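Local atomic coordinates of VC0179-like protein (Escherichia coli, PDB entry 4XJ6), a protein that probably joins GTP and ATP into the cyclic dinucleotide cyclic GMP-AMP, as a bacterial homologue of cyclic GMP-AMP synthase with a nucleotidyltransferase domain. Residues Lys283-Ala288 against Val363-Gly368; Ser296-Met301 against Lys346-Ala351. All blocks are in the same frame, centred on the assembly; numbering follows the deposited sequence.

Contact 1 (Lys283-Ala288 against Val363-Gly368); sequences KAWRDA and VETMEG. With GH3 (3'-deoxy-guanosine-5'-triphosphate), chain D.
In Trp285 the ring carbon CG stands anti to the backbone N (chi1 163°), which carries the indole across to the other helix, while the first torsion of Met366 (chi1 -70°) lays its CG beside the backbone N, where the ring's CH2 reaches it. The two side chains cross at about a right angle, and Trp285 CH2 lies 3.6 Å from Met366 CG, a van der Waals contact between buried apolar groups. Along the same six-membered ring, CZ2 meets two parts of Thr365. The carbonyl O of Thr365 sits at the ring edge, near its plane, and the methyl CG2 is 3.8 Å from Trp285 CZ2; Thr365 OG1 is engaged within its own helix, bonded to Ala361 O.

Polar linkage between the segments is indirect. One water accepts from Trp285 NE1 at 3.0 Å and donates to Thr365 O, also at 3.0 Å; it lies in the plane of the indole at its edge. The indole N-H is thereby satisfied, and the ring is tied to the neighbouring helix by a polar bridge as well as by packing.

Lys283 and Arg286, on the same helix as Trp285, direct their charged ends to the nucleotide. Lys283 NZ donates to O3G of 3'-deoxy-GTP at 3.1 Å and to O3B at 3.2 Å, holding a gamma-phosphate oxygen and the beta-gamma bridging oxygen, and it also donates to Thr117 O. Arg286 NE donates to Pro295 O; the bond from its NH2 to O1G is weak and its placing doubtful.

Among the helices of this C-terminal region, helix 274-289 turns Lys283 to the triphosphate and Trp285 to helix 357-377, while Met366 also packs against Leu329 and Phe333 of helix 318-335.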
loop_
_atom_site.group_PDB
_atom_site.type_symbol
_atom_site.label_atom_id
_atom_site.label_comp_id
_atom_site.label_asym_id
_atom_site.label_seq_id
_atom_site.Cartn_x
_atom_site.Cartn_y
_atom_site.Cartn_z
ATOM N N LYS A 283 -0.618 11.545 -7.253
ATOM C CA LYS A 283 0.263 10.888 -6.296
ATOM C C LYS A 283 1.674 11.449 -6.407
ATOM O O LYS A 283 2.381 11.573 -5.407
ATOM C CB LYS A 283 0.269 9.377 -6.519
ATOM C CG LYS A 283 -1.039 8.696 -6.150
ATOM C CD LYS A 283 -1.084 7.257 -6.639
ATOM C CE LYS A 283 -0.028 6.397 -5.962
ATOM N NZ LYS A 283 -0.141 4.967 -6.373
ATOM N N ALA A 284 2.075 11.783 -7.631
ATOM C CA ALA A 284 3.359 12.432 -7.871
ATOM C C ALA A 284 3.378 13.806 -7.214
ATOM O O ALA A 284 4.373 14.201 -6.611
ATOM C CB ALA A 284 3.631 12.545 -9.360
ATOM N N TRP A 285 2.268 14.528 -7.335
ATOM C CA TRP A 285 2.122 15.826 -6.689
ATOM C C TRP A 285 2.244 15.688 -5.178
ATOM O O TRP A 285 2.891 16.506 -4.526
ATOM C CB TRP A 285 0.781 16.471 -7.051
ATOM C CG TRP A 285 0.388 17.584 -6.122
ATOM C CD1 TRP A 285 0.783 18.888 -6.195
ATOM C CD2 TRP A 285 -0.481 17.492 -4.985
ATOM N NE1 TRP A 285 0.219 19.613 -5.175
ATOM C CE2 TRP A 285 -0.563 18.779 -4.418
ATOM C CE3 TRP A 285 -1.195 16.447 -4.391
ATOM C CZ2 TRP A 285 -1.330 19.050 -3.287
ATOM C CZ3 TRP A 285 -1.957 16.719 -3.268
ATOM C CH2 TRP A 285 -2.017 18.007 -2.728
ATOM N N ARG A 286 1.615 14.653 -4.628
ATOM C CA ARG A 286 1.680 14.390 -3.194
ATOM C C ARG A 286 3.110 14.094 -2.760
ATOM O O ARG A 286 3.573 14.595 -1.737
ATOM C CB ARG A 286 0.758 13.224 -2.816
ATOM C CG ARG A 286 0.857 12.799 -1.349
ATOM C CD ARG A 286 1.654 11.512 -1.166
ATOM N NE ARG A 286 0.802 10.327 -1.223
ATOM C CZ ARG A 286 1.002 9.295 -2.034
ATOM N NH1 ARG A 286 2.034 9.287 -2.863
ATOM N NH2 ARG A 286 0.166 8.268 -2.012
ATOM N N ASP A 287 3.802 13.274 -3.546
ATOM C CA ASP A 287 5.177 12.897 -3.235
ATOM C C ASP A 287 6.121 14.090 -3.328
ATOM O O ASP A 287 7.142 14.139 -2.644
ATOM C CB ASP A 287 5.656 11.778 -4.166
ATOM C CG ASP A 287 4.922 10.475 -3.933
ATOM O OD1 ASP A 287 4.239 10.363 -2.894
ATOM O OD2 ASP A 287 5.026 9.561 -4.779
ATOM N N ALA A 288 5.771 15.051 -4.175
ATOM C CA ALA A 288 6.573 16.256 -4.343
ATOM C C ALA A 288 6.369 17.232 -3.187
ATOM O O ALA A 288 7.320 17.853 -2.714
ATOM C CB ALA A 288 6.239 16.925 -5.665
ATOM N N VAL A 363 -5.643 20.227 2.972
ATOM C CA VAL A 363 -6.585 20.912 2.092
ATOM C C VAL A 363 -6.012 22.230 1.574
ATOM O O VAL A 363 -6.187 22.574 0.404
ATOM C CB VAL A 363 -7.920 21.190 2.810
ATOM C CG1 VAL A 363 -8.904 21.878 1.874
ATOM C CG2 VAL A 363 -8.513 19.892 3.344
ATOM N N GLU A 364 -5.323 22.962 2.443
ATOM C CA GLU A 364 -4.733 24.235 2.053
ATOM C C GLU A 364 -3.561 24.020 1.101
ATOM O O GLU A 364 -3.252 24.887 0.283
ATOM C CB GLU A 364 -4.288 25.026 3.281
ATOM C CG GLU A 364 -5.443 25.475 4.168
ATOM C CD GLU A 364 -5.069 26.627 5.078
ATOM O OE1 GLU A 364 -4.039 27.281 4.812
ATOM O OE2 GLU A 364 -5.802 26.880 6.058
ATOM N N THR A 365 -2.911 22.865 1.210
ATOM C CA THR A 365 -1.862 22.497 0.265
ATOM C C THR A 365 -2.486 22.161 -1.083
ATOM O O THR A 365 -1.953 22.510 -2.132
ATOM C CB THR A 365 -1.031 21.292 0.757
ATOM O OG1 THR A 365 -0.389 21.620 1.996
ATOM C CG2 THR A 365 0.029 20.920 -0.275
ATOM N N MET A 366 -3.631 21.486 -1.037
ATOM C CA MET A 366 -4.370 21.123 -2.243
ATOM C C MET A 366 -4.837 22.357 -3.003
ATOM O O MET A 366 -4.808 22.385 -4.234
ATOM C CB MET A 366 -5.578 20.252 -1.900
ATOM C CG MET A 366 -5.223 18.857 -1.438
ATOM S SD MET A 366 -6.681 17.872 -1.053
ATOM C CE MET A 366 -5.908 16.289 -0.755
ATOM N N GLU A 367 -5.275 23.371 -2.265
ATOM C CA GLU A 367 -5.759 24.610 -2.867
ATOM C C GLU A 367 -4.649 25.321 -3.641
ATOM O O GLU A 367 -4.916 26.094 -4.559
ATOM C CB GLU A 367 -6.330 25.533 -1.792
ATOM C CG GLU A 367 -7.637 25.033 -1.184
ATOM C CD GLU A 367 -8.031 25.787 0.071
ATOM O OE1 GLU A 367 -7.152 26.430 0.680
ATOM O OE2 GLU A 367 -9.220 25.734 0.450
ATOM N N GLY A 368 -3.401 25.046 -3.277
ATOM C CA GLY A 368 -2.271 25.667 -3.943
ATOM C C GLY A 368 -2.014 25.125 -5.339
ATOM O O GLY A 368 -1.416 25.805 -6.172
HETATM P PG GH3 D . 0.970 3.705 -3.250
HETATM O O1G GH3 D . 1.148 5.109 -2.725
HETATM O O2G GH3 D . 1.403 2.692 -2.220
HETATM O O3G GH3 D . 1.812 3.524 -4.488
HETATM O O3B GH3 D . -0.589 3.515 -3.609
HETATM P PB GH3 D . -1.474 2.296 -3.031
HETATM O O1B GH3 D . -2.651 2.059 -3.943
HETATM O O2B GH3 D . -0.681 1.018 -2.929
HETATM O O3A GH3 D . -2.001 2.814 -1.595
HETATM P PA GH3 D . -1.537 2.161 -0.201
HETATM O O1A GH3 D . -1.610 3.214 0.882
HETATM O O2A GH3 D . -0.152 1.570 -0.286
HETATM O "O5'" GH3 D . -2.593 0.988 0.114
HETATM C "C5'" GH3 D . -2.504 -0.267 -0.520
HETATM C "C4'" GH3 D . -3.822 -1.009 -0.351
HETATM O "O4'" GH3 D . -4.192 -1.000 1.012
HETATM C "C3'" GH3 D . -4.974 -0.382 -1.115
HETATM C "C2'" GH3 D . -6.169 -0.661 -0.230
HETATM O "O2'" GH3 D . -6.816 -1.838 -0.656
HETATM C "C1'" GH3 D . -5.592 -0.872 1.160
HETATM N N9 GH3 D . -5.856 0.326 1.968
HETATM C C8 GH3 D . -4.930 1.284 2.288
HETATM N N7 GH3 D . -5.529 2.233 3.048
HETATM C C5 GH3 D . -6.826 1.880 3.221
HETATM C C6 GH3 D . -7.875 2.479 3.906
HETATM O O6 GH3 D . -7.694 3.537 4.504
HETATM N N1 GH3 D . -9.117 1.882 3.911
HETATM C C2 GH3 D . -9.316 0.695 3.241
HETATM N N2 GH3 D . -10.519 0.123 3.251
HETATM N N3 GH3 D . -8.270 0.105 2.562
HETATM C C4 GH3 D . -7.045 0.683 2.549
HETATM O O HOH W 1 0.141 22.474 -4.323
#

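Contact 2 (Ser296-Met301 against Lys346-Ala351); sequences SSISLM and KPLFPA. With GH3 (3'-deoxy-guanosine-5'-triphosphate), chain D.
The first turn of helix 297-310 passes beside an irregular loop, with the CA atoms of Ser299 and Leu348 5.7 Å apart where the backbones are nearest. Leu348 and Phe349 lie opposite Val337 in a classic beta bulge, and Leu348 reaches the helix from there. Its CD1 methyl lies 3.8 Å from Ile298 CG1, the two side chains crossing at about a right angle, and rests equally near Ile298 O. Closer to the loop backbone, CB of Leu348 packs on CB of Ser299.

The branches of these residues divide their work between protein and nucleotide. Leu348 CD2 extends to the guanine, 3.7 Å from O6 of 3'-deoxy-GTP, and Ile298 CG2 approaches N7 of the same base. Together they put apolar groups beside the O6 and N7 edge of the guanine, while Ser297 at the helix start turns to the triphosphate, although the exact position of its OG is uncertain. Beyond Leu348, the ring of Phe349 makes edge-to-face contacts with Phe333 and His359.

Ser296 is the N-cap of this helix: its OG accepts a weak bond from Ser299 N. A second bond ties the same two residues: with chi1 at 74°, the hydroxyl of Ser299 lies between its backbone N and carbonyl carbon, and OG donates to Ser296 O at 2.9 Å; Leu300 N reaches that oxygen from the same face of its carbonyl plane.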
loop_
_atom_site.group_PDB
_atom_site.type_symbol
_atom_site.label_atom_id
_atom_site.label_comp_id
_atom_site.label_asym_id
_atom_site.label_seq_id
_atom_site.Cartn_x
_atom_site.Cartn_y
_atom_site.Cartn_z
ATOM N N SER A 296 -3.463 10.012 1.879
ATOM C CA SER A 296 -3.218 8.655 1.408
ATOM C C SER A 296 -3.545 8.511 -0.075
ATOM O O SER A 296 -4.320 9.290 -0.633
ATOM C CB SER A 296 -4.042 7.652 2.213
ATOM O OG SER A 296 -5.433 7.875 2.028
ATOM N N SER A 297 -2.942 7.511 -0.708
ATOM C CA SER A 297 -3.203 7.226 -2.111
ATOM C C SER A 297 -4.670 6.887 -2.344
ATOM O O SER A 297 -5.249 7.281 -3.353
ATOM C CB SER A 297 -2.321 6.076 -2.601
ATOM O OG SER A 297 -0.967 6.477 -2.699
ATOM N N ILE A 298 -5.271 6.166 -1.403
ATOM C CA ILE A 298 -6.650 5.713 -1.560
ATOM C C ILE A 298 -7.633 6.886 -1.534
ATOM O O ILE A 298 -8.617 6.900 -2.276
ATOM C CB ILE A 298 -7.032 4.668 -0.471
ATOM C CG1 ILE A 298 -8.454 4.152 -0.687
ATOM C CG2 ILE A 298 -6.873 5.227 0.937
ATOM C CD1 ILE A 298 -8.640 3.463 -2.008
ATOM N N SER A 299 -7.356 7.880 -0.696
ATOM C CA SER A 299 -8.236 9.035 -0.580
ATOM C C SER A 299 -8.112 9.913 -1.818
ATOM O O SER A 299 -9.088 10.510 -2.271
ATOM C CB SER A 299 -7.910 9.844 0.670
ATOM O OG SER A 299 -6.714 10.573 0.496
ATOM N N LEU A 300 -6.898 9.988 -2.355
ATOM C CA LEU A 300 -6.647 10.720 -3.589
ATOM C C LEU A 300 -7.380 10.076 -4.757
ATOM O O LEU A 300 -8.019 10.759 -5.556
ATOM C CB LEU A 300 -5.149 10.782 -3.886
ATOM C CG LEU A 300 -4.316 11.782 -3.083
ATOM C CD1 LEU A 300 -2.861 11.750 -3.533
ATOM C CD2 LEU A 300 -4.896 13.179 -3.222
ATOM N N MET A 301 -7.273 8.754 -4.849
ATOM C CA MET A 301 -7.941 7.996 -5.900
ATOM C C MET A 301 -9.457 8.166 -5.835
ATOM O O MET A 301 -10.106 8.398 -6.853
ATOM C CB MET A 301 -7.582 6.512 -5.803
ATOM C CG MET A 301 -6.129 6.202 -6.125
ATOM S SD MET A 301 -5.593 4.607 -5.478
ATOM C CE MET A 301 -6.478 3.472 -6.546
ATOM N N LYS A 346 -15.242 4.315 9.291
ATOM C CA LYS A 346 -14.811 5.702 9.193
ATOM C C LYS A 346 -14.513 6.078 7.749
ATOM O O LYS A 346 -14.079 5.240 6.959
ATOM C CB LYS A 346 -13.578 5.941 10.063
ATOM C CG LYS A 346 -13.838 5.774 11.551
ATOM C CD LYS A 346 -12.542 5.643 12.332
ATOM C CE LYS A 346 -11.671 6.875 12.180
ATOM N NZ LYS A 346 -10.422 6.760 12.982
ATOM N N PRO A 347 -14.745 7.348 7.393
ATOM C CA PRO A 347 -14.424 7.791 6.035
ATOM C C PRO A 347 -12.913 7.897 5.833
ATOM O O PRO A 347 -12.167 7.902 6.813
ATOM C CB PRO A 347 -15.094 9.162 5.952
ATOM C CG PRO A 347 -15.072 9.660 7.358
ATOM C CD PRO A 347 -15.277 8.444 8.223
ATOM N N LEU A 348 -12.470 7.964 4.581
ATOM C CA LEU A 348 -11.051 8.131 4.281
ATOM C C LEU A 348 -10.584 9.503 4.739
ATOM O O LEU A 348 -9.430 9.690 5.130
ATOM C CB LEU A 348 -10.787 7.957 2.785
ATOM C CG LEU A 348 -11.167 6.611 2.169
ATOM C CD1 LEU A 348 -10.945 6.638 0.668
ATOM C CD2 LEU A 348 -10.370 5.487 2.806
ATOM N N PHE A 349 -11.503 10.460 4.692
ATOM C CA PHE A 349 -11.213 11.841 5.050
ATOM C C PHE A 349 -12.496 12.500 5.544
ATOM O O PHE A 349 -13.508 12.484 4.843
ATOM C CB PHE A 349 -10.648 12.592 3.845
ATOM C CG PHE A 349 -9.735 13.722 4.203
ATOM C CD1 PHE A 349 -8.374 13.508 4.341
ATOM C CD2 PHE A 349 -10.230 15.003 4.383
ATOM C CE1 PHE A 349 -7.527 14.545 4.660
ATOM C CE2 PHE A 349 -9.384 16.045 4.704
ATOM C CZ PHE A 349 -8.031 15.814 4.842
ATOM N N PRO A 350 -12.463 13.077 6.755
ATOM C CA PRO A 350 -13.676 13.631 7.369
ATOM C C PRO A 350 -14.228 14.847 6.628
ATOM O O PRO A 350 -13.501 15.474 5.858
ATOM C CB PRO A 350 -13.206 14.030 8.770
ATOM C CG PRO A 350 -11.748 14.289 8.613
ATOM C CD PRO A 350 -11.276 13.277 7.605
ATOM N N ALA A 351 -15.501 15.161 6.858
ATOM C CA ALA A 351 -16.091 16.393 6.350
ATOM C C ALA A 351 -15.429 17.579 7.036
ATOM O O ALA A 351 -14.838 17.423 8.105
ATOM C CB ALA A 351 -17.600 16.405 6.577
HETATM P PG GH3 D . 0.970 3.705 -3.250
HETATM O O1G GH3 D . 1.148 5.109 -2.725
HETATM O O2G GH3 D . 1.403 2.692 -2.220
HETATM O O3G GH3 D . 1.812 3.524 -4.488
HETATM O O3B GH3 D . -0.589 3.515 -3.609
HETATM P PB GH3 D . -1.474 2.296 -3.031
HETATM O O1B GH3 D . -2.651 2.059 -3.943
HETATM O O2B GH3 D . -0.681 1.018 -2.929
HETATM O O3A GH3 D . -2.001 2.814 -1.595
HETATM P PA GH3 D . -1.537 2.161 -0.201
HETATM O O1A GH3 D . -1.610 3.214 0.882
HETATM O O2A GH3 D . -0.152 1.570 -0.286
HETATM O "O5'" GH3 D . -2.593 0.988 0.114
HETATM C "C5'" GH3 D . -2.504 -0.267 -0.520
HETATM C "C4'" GH3 D . -3.822 -1.009 -0.351
HETATM O "O4'" GH3 D . -4.192 -1.000 1.012
HETATM C "C3'" GH3 D . -4.974 -0.382 -1.115
HETATM C "C2'" GH3 D . -6.169 -0.661 -0.230
HETATM O "O2'" GH3 D . -6.816 -1.838 -0.656
HETATM C "C1'" GH3 D . -5.592 -0.872 1.160
HETATM N N9 GH3 D . -5.856 0.326 1.968
HETATM C C8 GH3 D . -4.930 1.284 2.288
HETATM N N7 GH3 D . -5.529 2.233 3.048
HETATM C C5 GH3 D . -6.826 1.880 3.221
HETATM C C6 GH3 D . -7.875 2.479 3.906
HETATM O O6 GH3 D . -7.694 3.537 4.504
HETATM N N1 GH3 D . -9.117 1.882 3.911
HETATM C C2 GH3 D . -9.316 0.695 3.241
HETATM N N2 GH3 D . -10.519 0.123 3.251
HETATM N N3 GH3 D . -8.270 0.105 2.562
HETATM C C4 GH3 D . -7.045 0.683 2.549
#

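Read from the N terminus, the chain runs along helix 274-289, turns into helix 297-310, passes through helix 318-335 and the loop carrying 346-351, and then enters helix 357-377. Contact 2 closes the inner loop, joining the start of helix 297-310 to the segment 346-351; contact 1 closes the outer one, and contact 2 is nested inside it. The centres lie 14 Å apart, and Leu300, in the helix segment of contact 2, packs on Arg286 and Met366 of contact 1. Both contacts also border the same nucleotide: 283-288 supplies groups for the phosphate end, whereas 296-301 spans phosphate and base and 346-351 meets the guanine.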